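Local coordinates for DUF4439 domain-containing protein (Mycobacterium tuberculosis, PDB 2IB0), which is of unknown function but folds as a ferritin-like four-helix bundle and belongs to the DUF4439 family, at residues A31-T36 with K60-R65; Y38-V43 with A56-Q61; R101-M106 with T142-V147. All coordinates share one frame; numbering follows the deposited sequence.

The three contacts illustrate how the chemistry of a helical bundle can change with position along it. Contacts 1 and 2 join the same two helices, 18-46 and 52-75, and share K60 and Q61, yet contact 1 is a buried polar cluster of charged and hydrogen-bonding groups, whereas contact 2 is apolar and built round one tyrosine ring. Contact 3 pairs the other two helices, 96-120 and 124-150, further from the centre of the chain; it is also apolar, but only partly buried. E107 ties the first two contacts together by bonding to both H62 and Y40, while M106 and W144 of contact 3 pack against segment 38-43.

Contact 1 of 3, residues A31-T36 with K60-R65; sequences AVEHAT and KQHRHR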
loop_
_atom_site.group_PDB
_atom_site.type_symbol
_atom_site.label_atom_id
_atom_site.label_comp_id
_atom_site.label_asym_id
_atom_site.label_seq_id
_atom_site.Cartn_x
_atom_site.Cartn_y
_atom_site.Cartn_z
ATOM N N ALA A 31 -9.654 10.161 -13.111
ATOM C CA ALA A 31 -8.867 10.986 -14.034
ATOM C C ALA A 31 -7.399 10.618 -13.964
ATOM O O ALA A 31 -6.724 10.575 -14.961
ATOM C CB ALA A 31 -9.080 12.476 -13.751
ATOM N N VAL A 32 -6.899 10.319 -12.780
ATOM C CA VAL A 32 -5.524 9.854 -12.651
ATOM C C VAL A 32 -5.336 8.465 -13.319
ATOM O O VAL A 32 -4.344 8.244 -14.035
ATOM C CB VAL A 32 -5.068 9.861 -11.174
ATOM C CG1 VAL A 32 -3.736 9.076 -11.005
ATOM C CG2 VAL A 32 -4.927 11.320 -10.668
ATOM N N GLU A 33 -6.283 7.554 -13.085
ATOM C CA GLU A 33 -6.322 6.239 -13.756
ATOM C C GLU A 33 -6.297 6.308 -15.290
ATOM O O GLU A 33 -5.511 5.602 -15.911
ATOM C CB GLU A 33 -7.557 5.419 -13.311
ATOM C CG GLU A 33 -7.494 4.888 -11.841
ATOM C CD GLU A 33 -6.215 4.091 -11.511
ATOM O OE1 GLU A 33 -5.754 3.262 -12.331
ATOM O OE2 GLU A 33 -5.671 4.263 -10.406
ATOM N N HIS A 34 -7.158 7.116 -15.909
ATOM C CA HIS A 34 -7.093 7.298 -17.361
ATOM C C HIS A 34 -5.687 7.722 -17.823
ATOM O O HIS A 34 -5.146 7.154 -18.774
ATOM C CB HIS A 34 -8.111 8.325 -17.826
ATOM C CG HIS A 34 -9.512 7.808 -17.824
ATOM N ND1 HIS A 34 -10.574 8.531 -17.330
ATOM C CD2 HIS A 34 -10.030 6.641 -18.268
ATOM C CE1 HIS A 34 -11.693 7.842 -17.477
ATOM N NE2 HIS A 34 -11.386 6.681 -18.026
ATOM N N ALA A 35 -5.114 8.702 -17.111
ATOM C CA ALA A 35 -3.805 9.263 -17.407
ATOM C C ALA A 35 -2.685 8.250 -17.213
ATOM O O ALA A 35 -1.678 8.298 -17.938
ATOM C CB ALA A 35 -3.551 10.483 -16.558
ATOM N N THR A 36 -2.864 7.324 -16.267
ATOM C CA THR A 36 -1.902 6.256 -16.017
ATOM C C THR A 36 -1.911 5.176 -17.073
ATOM O O THR A 36 -0.846 4.726 -17.492
ATOM C CB THR A 36 -2.140 5.583 -14.659
ATOM O OG1 THR A 36 -1.846 6.538 -13.664
ATOM C CG2 THR A 36 -1.210 4.450 -14.477
ATOM N N LYS A 60 -3.536 -4.218 -16.818
ATOM C CA LYS A 60 -4.770 -4.947 -16.509
ATOM C C LYS A 60 -5.341 -4.481 -15.163
ATOM O O LYS A 60 -6.538 -4.236 -15.029
ATOM C CB LYS A 60 -4.510 -6.456 -16.549
ATOM C CG LYS A 60 -5.592 -7.350 -15.977
ATOM C CD LYS A 60 -5.090 -8.811 -15.813
ATOM C CE LYS A 60 -4.443 -9.065 -14.413
ATOM N NZ LYS A 60 -4.456 -10.537 -13.961
ATOM N N GLN A 61 -4.470 -4.336 -14.178
ATOM C CA GLN A 61 -4.839 -3.764 -12.873
ATOM C C GLN A 61 -5.487 -2.354 -12.964
ATOM O O GLN A 61 -6.524 -2.085 -12.350
ATOM C CB GLN A 61 -3.622 -3.738 -11.957
ATOM C CG GLN A 61 -3.885 -3.120 -10.599
ATOM C CD GLN A 61 -2.605 -3.076 -9.764
ATOM O OE1 GLN A 61 -1.907 -2.061 -9.714
ATOM N NE2 GLN A 61 -2.265 -4.198 -9.176
ATOM N N HIS A 62 -4.860 -1.472 -13.729
ATOM C CA HIS A 62 -5.442 -0.147 -13.934
ATOM C C HIS A 62 -6.725 -0.146 -14.761
ATOM O O HIS A 62 -7.648 0.579 -14.418
ATOM C CB HIS A 62 -4.450 0.802 -14.557
ATOM C CG HIS A 62 -3.321 1.138 -13.668
ATOM N ND1 HIS A 62 -3.446 2.025 -12.620
ATOM C CD2 HIS A 62 -2.047 0.681 -13.637
ATOM C CE1 HIS A 62 -2.291 2.103 -11.982
ATOM N NE2 HIS A 62 -1.419 1.318 -12.596
ATOM N N ARG A 63 -6.781 -0.917 -15.845
ATOM C CA ARG A 63 -7.981 -0.938 -16.684
ATOM C C ARG A 63 -9.171 -1.444 -15.892
ATOM O O ARG A 63 -10.250 -0.857 -15.965
ATOM C CB ARG A 63 -7.789 -1.746 -17.970
ATOM C CG ARG A 63 -6.944 -1.052 -18.990
ATOM C CD ARG A 63 -6.502 -2.004 -20.033
ATOM N NE ARG A 63 -5.942 -1.247 -21.135
ATOM C CZ ARG A 63 -4.993 -1.676 -21.963
ATOM N NH1 ARG A 63 -4.466 -2.888 -21.800
ATOM N NH2 ARG A 63 -4.570 -0.874 -22.952
ATOM N N HIS A 64 -8.929 -2.481 -15.077
ATOM C CA HIS A 64 -9.958 -3.077 -14.246
ATOM C C HIS A 64 -10.421 -2.085 -13.166
ATOM O O HIS A 64 -11.611 -1.905 -12.970
ATOM C CB HIS A 64 -9.459 -4.403 -13.618
ATOM C CG HIS A 64 -10.520 -5.159 -12.868
ATOM N ND1 HIS A 64 -10.804 -4.934 -11.532
ATOM C CD2 HIS A 64 -11.370 -6.141 -13.263
ATOM C CE1 HIS A 64 -11.784 -5.731 -11.141
ATOM N NE2 HIS A 64 -12.144 -6.478 -12.169
ATOM N N ARG A 65 -9.476 -1.456 -12.461
ATOM C CA ARG A 65 -9.795 -0.432 -11.480
ATOM C C ARG A 65 -10.630 0.705 -12.088
ATOM O O ARG A 65 -11.636 1.104 -11.517
ATOM C CB ARG A 65 -8.507 0.145 -10.916
ATOM C CG ARG A 65 -8.724 1.033 -9.726
ATOM C CD ARG A 65 -7.413 1.622 -9.296
ATOM N NE ARG A 65 -6.506 0.614 -8.782
ATOM C CZ ARG A 65 -5.181 0.700 -8.837
ATOM N NH1 ARG A 65 -4.608 1.753 -9.412
ATOM N NH2 ARG A 65 -4.420 -0.271 -8.324
#
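E33 reaches across to H62 and R65 and divides its carboxylate between them, one oxygen to each. The two encounters differ in orientation. Against H62 the carboxylate lies nearly coplanar with the ring, the planes 20° apart, and OE1 of E33 accepts the ring N-H at ND1 of H62 through its syn lone pair, at 2.6 Å and close to straight. Against R65 the planes stand perpendicular: NH1 of R65 donates to OE2 of E33 at 2.9 Å in a salt bridge, in the plane of the guanidinium but 33° out of that of the carboxylate. A bend at chi3 (-67°) turns the arginine head back toward the glutamate.

T36 approaches from another direction, setting CG2 over the centre of one face of H62, 3.6 Å from the ring centroid, in a CH-pi contact. The imidazole is thus gripped at its edge and covered on a face. Its rotation is fixed further by E107, which bonds NE2, while W114 also bonds OE2 of E33 and E136 pairs with NH2 of R65. Both oxygens of E33 are therefore occupied, OE2 by two donors. Such a gathering of carboxylates and histidine inside four helices recalls the diiron centre of metal-binding ferritin-like proteins, although metal binding is not established here.

Contact 2 of 3, residues Y38-V43 with A56-Q61; sequences YGYGIV and ADALKQ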
loop_
_atom_site.group_PDB
_atom_site.type_symbol
_atom_site.label_atom_id
_atom_site.label_comp_id
_atom_site.label_asym_id
_atom_site.label_seq_id
_atom_site.Cartn_x
_atom_site.Cartn_y
_atom_site.Cartn_z
ATOM N N TYR A 38 -2.928 5.582 -20.145
ATOM C CA TYR A 38 -2.283 6.225 -21.294
ATOM C C TYR A 38 -0.749 6.191 -21.147
ATOM O O TYR A 38 -0.027 5.898 -22.108
ATOM C CB TYR A 38 -2.810 7.655 -21.436
ATOM C CG TYR A 38 -2.083 8.570 -22.375
ATOM C CD1 TYR A 38 -2.401 8.581 -23.738
ATOM C CD2 TYR A 38 -1.126 9.490 -21.913
ATOM C CE1 TYR A 38 -1.763 9.453 -24.634
ATOM C CE2 TYR A 38 -0.488 10.392 -22.831
ATOM C CZ TYR A 38 -0.807 10.349 -24.170
ATOM O OH TYR A 38 -0.251 11.221 -25.097
ATOM N N GLY A 39 -0.246 6.459 -19.942
ATOM C CA GLY A 39 1.189 6.550 -19.755
ATOM C C GLY A 39 1.868 5.206 -19.896
ATOM O O GLY A 39 3.024 5.117 -20.304
ATOM N N TYR A 40 1.174 4.143 -19.503
ATOM C CA TYR A 40 1.777 2.819 -19.602
ATOM C C TYR A 40 1.899 2.341 -21.051
ATOM O O TYR A 40 2.701 1.474 -21.323
ATOM C CB TYR A 40 1.030 1.793 -18.771
ATOM C CG TYR A 40 1.556 1.569 -17.370
ATOM C CD1 TYR A 40 0.804 1.928 -16.260
ATOM C CD2 TYR A 40 2.827 1.002 -17.159
ATOM C CE1 TYR A 40 1.305 1.708 -14.935
ATOM C CE2 TYR A 40 3.327 0.803 -15.887
ATOM C CZ TYR A 40 2.558 1.164 -14.761
ATOM O OH TYR A 40 3.045 0.922 -13.480
ATOM N N GLY A 41 1.089 2.896 -21.963
ATOM C CA GLY A 41 1.327 2.705 -23.384
ATOM C C GLY A 41 2.741 3.157 -23.745
ATOM O O GLY A 41 3.416 2.511 -24.538
ATOM N N ILE A 42 3.167 4.293 -23.193
ATOM C CA ILE A 42 4.498 4.814 -23.461
ATOM C C ILE A 42 5.572 3.984 -22.734
ATOM O O ILE A 42 6.590 3.638 -23.317
ATOM C CB ILE A 42 4.599 6.310 -23.115
ATOM C CG1 ILE A 42 3.821 7.139 -24.160
ATOM C CG2 ILE A 42 6.051 6.796 -23.189
ATOM C CD1 ILE A 42 2.300 7.215 -23.887
ATOM N N VAL A 43 5.319 3.640 -21.475
ATOM C CA VAL A 43 6.196 2.743 -20.739
ATOM C C VAL A 43 6.440 1.498 -21.586
ATOM O O VAL A 43 7.594 1.120 -21.829
ATOM C CB VAL A 43 5.597 2.386 -19.363
ATOM C CG1 VAL A 43 6.424 1.308 -18.645
ATOM C CG2 VAL A 43 5.473 3.630 -18.513
ATOM N N ALA A 56 2.188 -5.537 -18.608
ATOM C CA ALA A 56 0.880 -6.181 -18.790
ATOM C C ALA A 56 0.067 -6.218 -17.491
ATOM O O ALA A 56 -1.134 -5.889 -17.491
ATOM C CB ALA A 56 1.025 -7.608 -19.350
ATOM N N ASP A 57 0.716 -6.670 -16.406
ATOM C CA ASP A 57 0.142 -6.697 -15.064
ATOM C C ASP A 57 -0.396 -5.331 -14.657
ATOM O O ASP A 57 -1.510 -5.222 -14.207
ATOM C CB ASP A 57 1.235 -7.056 -14.032
ATOM C CG ASP A 57 1.463 -8.546 -13.864
ATOM O OD1 ASP A 57 0.729 -9.367 -14.478
ATOM O OD2 ASP A 57 2.406 -8.887 -13.077
ATOM N N ALA A 58 0.454 -4.301 -14.736
ATOM C CA ALA A 58 0.057 -2.953 -14.342
ATOM C C ALA A 58 -1.161 -2.459 -15.167
ATOM O O ALA A 58 -2.107 -1.913 -14.611
ATOM C CB ALA A 58 1.237 -1.986 -14.460
ATOM N N LEU A 59 -1.137 -2.690 -16.477
ATOM C CA LEU A 59 -2.214 -2.233 -17.362
ATOM C C LEU A 59 -3.552 -2.922 -17.094
ATOM O O LEU A 59 -4.574 -2.276 -17.091
ATOM C CB LEU A 59 -1.836 -2.371 -18.850
ATOM C CG LEU A 59 -1.075 -1.246 -19.554
ATOM C CD1 LEU A 59 -0.531 -1.727 -20.869
ATOM C CD2 LEU A 59 -2.001 -0.066 -19.771
ATOM N N LYS A 60 -3.536 -4.218 -16.818
ATOM C CA LYS A 60 -4.770 -4.947 -16.509
ATOM C C LYS A 60 -5.341 -4.481 -15.163
ATOM O O LYS A 60 -6.538 -4.236 -15.029
ATOM C CB LYS A 60 -4.510 -6.456 -16.549
ATOM C CG LYS A 60 -5.592 -7.350 -15.977
ATOM C CD LYS A 60 -5.090 -8.811 -15.813
ATOM C CE LYS A 60 -4.443 -9.065 -14.413
ATOM N NZ LYS A 60 -4.456 -10.537 -13.961
ATOM N N GLN A 61 -4.470 -4.336 -14.178
ATOM C CA GLN A 61 -4.839 -3.764 -12.873
ATOM C C GLN A 61 -5.487 -2.354 -12.964
ATOM O O GLN A 61 -6.524 -2.085 -12.350
ATOM C CB GLN A 61 -3.622 -3.738 -11.957
ATOM C CG GLN A 61 -3.885 -3.120 -10.599
ATOM C CD GLN A 61 -2.605 -3.076 -9.764
ATOM O OE1 GLN A 61 -1.907 -2.061 -9.714
ATOM N NE2 GLN A 61 -2.265 -4.198 -9.176
#
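The Y40 ring presents one face to A58, whose CB stands 3.4 Å from CZ of Y40, displaced from the middle of the ring toward its hydroxyl end. The ring carbons on either side of CZ, CE1 and CE2, lie almost equally far from CB of A58, at 3.7 and 3.8 Å. The same methyl lies 3.8 Å from the ring centroid and 26° off the normal, a CH-pi contact. On the opposite face sits the terminal methyl of M106, from helix 96-120, so that the aromatic ring is sandwiched between an alanine and a methionine. Near the CE1 edge, H62 brings its NE2 within packing distance. L59 approaches the ring only obliquely, and its real contact is with the base of the side chain, where CD2 of L59 lies 3.7 Å from CB of Y40.

Two consecutive residues of helix 52-75 receive the tyrosine: A58 takes the ring, and L59 fills in beside the stem. The first torsion of Y40, at -94°, is some thirty degrees from a staggered position, and with this rotation the ring lies across A58, between the helices. In a four-helix bundle such as this ferritin-like one, an inward aromatic can meet several helices at once, and Y40 does so: besides A58 and M106 it touches A103 of helix 96-120 and M140 of helix 124-150.

No hydrogen bond crosses between the two segments. The polar end of Y40 is satisfied elsewhere, its OH bonding to OE2 of E107 from helix 96-120, the same oxygen that bonds to H62.

Contact 3 of 3, residues R101-M106 with T142-V147; sequences RLAVRM and TRWNRV
A103 sets its CB almost squarely over the five-membered ring of W144, 3.4 Å from the ring centroid and 7° off the normal, a CH-pi contact over the face. On the indole as a whole the methyl is off-centre, lying close to CD2 and CE2 and leaving the far benzo end to other partners. Alongside, V104 slides past W144 in the opposite direction, with CG2 of V104 3.5 Å from CB of W144. CG1 of V104 makes the closest approach to N145: trans to the backbone N (chi1 173°), this methyl comes to 3.6 Å from OD1 of N145, a contact without a hydrogen bond at the exposed margin of the interface. The segments run antiparallel at 158°, and the closest approach of their axes, 8.6 Å, is consistent with the small side chain of A103 against the flat of the indole.

The next shell sets the tryptophan. V43 of helix 18-46 packs at the CH2 corner of the indole, while L54 and V55 of helix 52-75 touch it too, so all four helices meet round this one ring. At the pyrrole edge, OH of Y40 comes within 3.0 Å of NE1 of W144, a close packing approach.

Further out, the back of helix 124-150 faces a second copy of the protein, where T142 packs on V139 of the second subunit and R143 on R146 of that subunit. Helices 96-120 and 124-150 are thus antiparallel neighbours in a four-helix bundle of the ferritin-like class, with W144 turned into its interior.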
loop_
_atom_site.group_PDB
_atom_site.type_symbol
_atom_site.label_atom_id
_atom_site.label_comp_id
_atom_site.label_asym_id
_atom_site.label_seq_id
_atom_site.Cartn_x
_atom_site.Cartn_y
_atom_site.Cartn_z
ATOM N N ARG A 101 11.129 5.166 -14.487
ATOM C CA ARG A 101 10.888 6.340 -13.671
ATOM C C ARG A 101 9.476 6.896 -13.873
ATOM O O ARG A 101 8.842 7.368 -12.932
ATOM C CB ARG A 101 11.914 7.437 -13.986
ATOM C CG ARG A 101 13.278 7.201 -13.334
ATOM C CD ARG A 101 14.239 8.451 -13.489
ATOM N NE ARG A 101 14.808 8.612 -14.857
ATOM C CZ ARG A 101 15.810 7.863 -15.350
ATOM N NH1 ARG A 101 16.321 6.859 -14.620
ATOM N NH2 ARG A 101 16.279 8.078 -16.582
ATOM N N LEU A 102 9.004 6.881 -15.112
ATOM C CA LEU A 102 7.658 7.355 -15.413
ATOM C C LEU A 102 6.661 6.476 -14.677
ATOM O O LEU A 102 5.703 6.981 -14.123
ATOM C CB LEU A 102 7.376 7.286 -16.939
ATOM C CG LEU A 102 5.968 7.630 -17.453
ATOM C CD1 LEU A 102 5.542 9.015 -16.994
ATOM C CD2 LEU A 102 5.937 7.520 -18.991
ATOM N N ALA A 103 6.855 5.172 -14.771
ATOM C CA ALA A 103 5.965 4.207 -14.103
ATOM C C ALA A 103 5.922 4.463 -12.588
ATOM O O ALA A 103 4.865 4.460 -11.987
ATOM C CB ALA A 103 6.413 2.777 -14.370
ATOM N N VAL A 104 7.060 4.730 -11.970
ATOM C CA VAL A 104 7.081 5.006 -10.502
ATOM C C VAL A 104 6.288 6.312 -10.240
ATOM O O VAL A 104 5.447 6.401 -9.341
ATOM C CB VAL A 104 8.541 5.167 -9.976
ATOM C CG1 VAL A 104 8.575 5.641 -8.480
ATOM C CG2 VAL A 104 9.322 3.889 -10.197
ATOM N N ARG A 105 6.575 7.344 -11.015
ATOM C CA ARG A 105 5.896 8.618 -10.804
ATOM C C ARG A 105 4.363 8.445 -10.937
ATOM O O ARG A 105 3.601 9.022 -10.159
ATOM C CB ARG A 105 6.412 9.675 -11.784
ATOM C CG ARG A 105 5.436 10.831 -11.913
ATOM C CD ARG A 105 5.364 11.710 -10.637
ATOM N NE ARG A 105 6.093 12.945 -10.909
ATOM C CZ ARG A 105 5.529 14.105 -11.224
ATOM N NH1 ARG A 105 4.200 14.255 -11.247
ATOM N NH2 ARG A 105 6.317 15.126 -11.477
ATOM N N MET A 106 3.935 7.650 -11.912
ATOM C CA MET A 106 2.514 7.440 -12.161
ATOM C C MET A 106 1.830 6.689 -11.014
ATOM O O MET A 106 0.790 7.087 -10.566
ATOM C CB MET A 106 2.266 6.773 -13.524
ATOM C CG MET A 106 2.695 7.618 -14.750
ATOM S SD MET A 106 1.925 6.940 -16.238
ATOM C CE MET A 106 2.796 5.337 -16.238
ATOM N N THR A 142 6.912 0.081 -5.870
ATOM C CA THR A 142 8.088 -0.579 -5.338
ATOM C C THR A 142 8.652 -1.563 -6.387
ATOM O O THR A 142 9.857 -1.746 -6.481
ATOM C CB THR A 142 7.835 -1.379 -4.004
ATOM O OG1 THR A 142 7.059 -2.539 -4.304
ATOM C CG2 THR A 142 7.095 -0.565 -2.998
ATOM N N ARG A 143 7.776 -2.245 -7.123
ATOM C CA ARG A 143 8.221 -3.144 -8.197
ATOM C C ARG A 143 9.008 -2.424 -9.329
ATOM O O ARG A 143 9.983 -2.946 -9.826
ATOM C CB ARG A 143 7.018 -3.886 -8.801
ATOM C CG ARG A 143 6.401 -4.787 -7.798
ATOM C CD ARG A 143 5.161 -5.580 -8.293
ATOM N NE ARG A 143 5.554 -6.533 -9.333
ATOM C CZ ARG A 143 4.740 -7.089 -10.241
ATOM N NH1 ARG A 143 3.422 -6.808 -10.288
ATOM N NH2 ARG A 143 5.258 -7.938 -11.136
ATOM N N TRP A 144 8.588 -1.236 -9.719
ATOM C CA TRP A 144 9.326 -0.452 -10.716
ATOM C C TRP A 144 10.628 0.147 -10.180
ATOM O O TRP A 144 11.592 0.277 -10.920
ATOM C CB TRP A 144 8.439 0.642 -11.325
ATOM C CG TRP A 144 7.472 0.101 -12.313
ATOM C CD1 TRP A 144 6.125 -0.121 -12.130
ATOM C CD2 TRP A 144 7.770 -0.286 -13.676
ATOM N NE1 TRP A 144 5.571 -0.642 -13.298
ATOM C CE2 TRP A 144 6.555 -0.737 -14.261
ATOM C CE3 TRP A 144 8.947 -0.284 -14.456
ATOM C CZ2 TRP A 144 6.478 -1.197 -15.614
ATOM C CZ3 TRP A 144 8.866 -0.744 -15.810
ATOM C CH2 TRP A 144 7.635 -1.195 -16.355
ATOM N N ASN A 145 10.652 0.482 -8.881
ATOM C CA ASN A 145 11.848 0.938 -8.211
ATOM C C ASN A 145 12.897 -0.175 -8.106
ATOM O O ASN A 145 14.095 0.084 -8.158
ATOM C CB ASN A 145 11.498 1.433 -6.822
ATOM C CG ASN A 145 11.255 2.929 -6.772
ATOM O OD1 ASN A 145 10.254 3.407 -6.157
ATOM N ND2 ASN A 145 12.171 3.698 -7.378
ATOM N N ARG A 146 12.424 -1.404 -7.932
ATOM C CA ARG A 146 13.267 -2.573 -7.937
ATOM C C ARG A 146 13.850 -2.789 -9.350
ATOM O O ARG A 146 15.014 -3.147 -9.486
ATOM C CB ARG A 146 12.462 -3.791 -7.489
ATOM C CG ARG A 146 13.259 -5.014 -7.199
ATOM C CD ARG A 146 12.369 -5.984 -6.375
ATOM N NE ARG A 146 12.153 -5.489 -5.002
ATOM C CZ ARG A 146 10.986 -5.502 -4.334
ATOM N NH1 ARG A 146 9.873 -5.968 -4.883
ATOM N NH2 ARG A 146 10.940 -5.018 -3.101
ATOM N N VAL A 147 13.047 -2.555 -10.392
ATOM C CA VAL A 147 13.578 -2.519 -11.753
ATOM C C VAL A 147 14.685 -1.452 -11.922
ATOM O O VAL A 147 15.797 -1.765 -12.382
ATOM C CB VAL A 147 12.421 -2.364 -12.807
ATOM C CG1 VAL A 147 12.996 -2.192 -14.226
ATOM C CG2 VAL A 147 11.518 -3.606 -12.763
#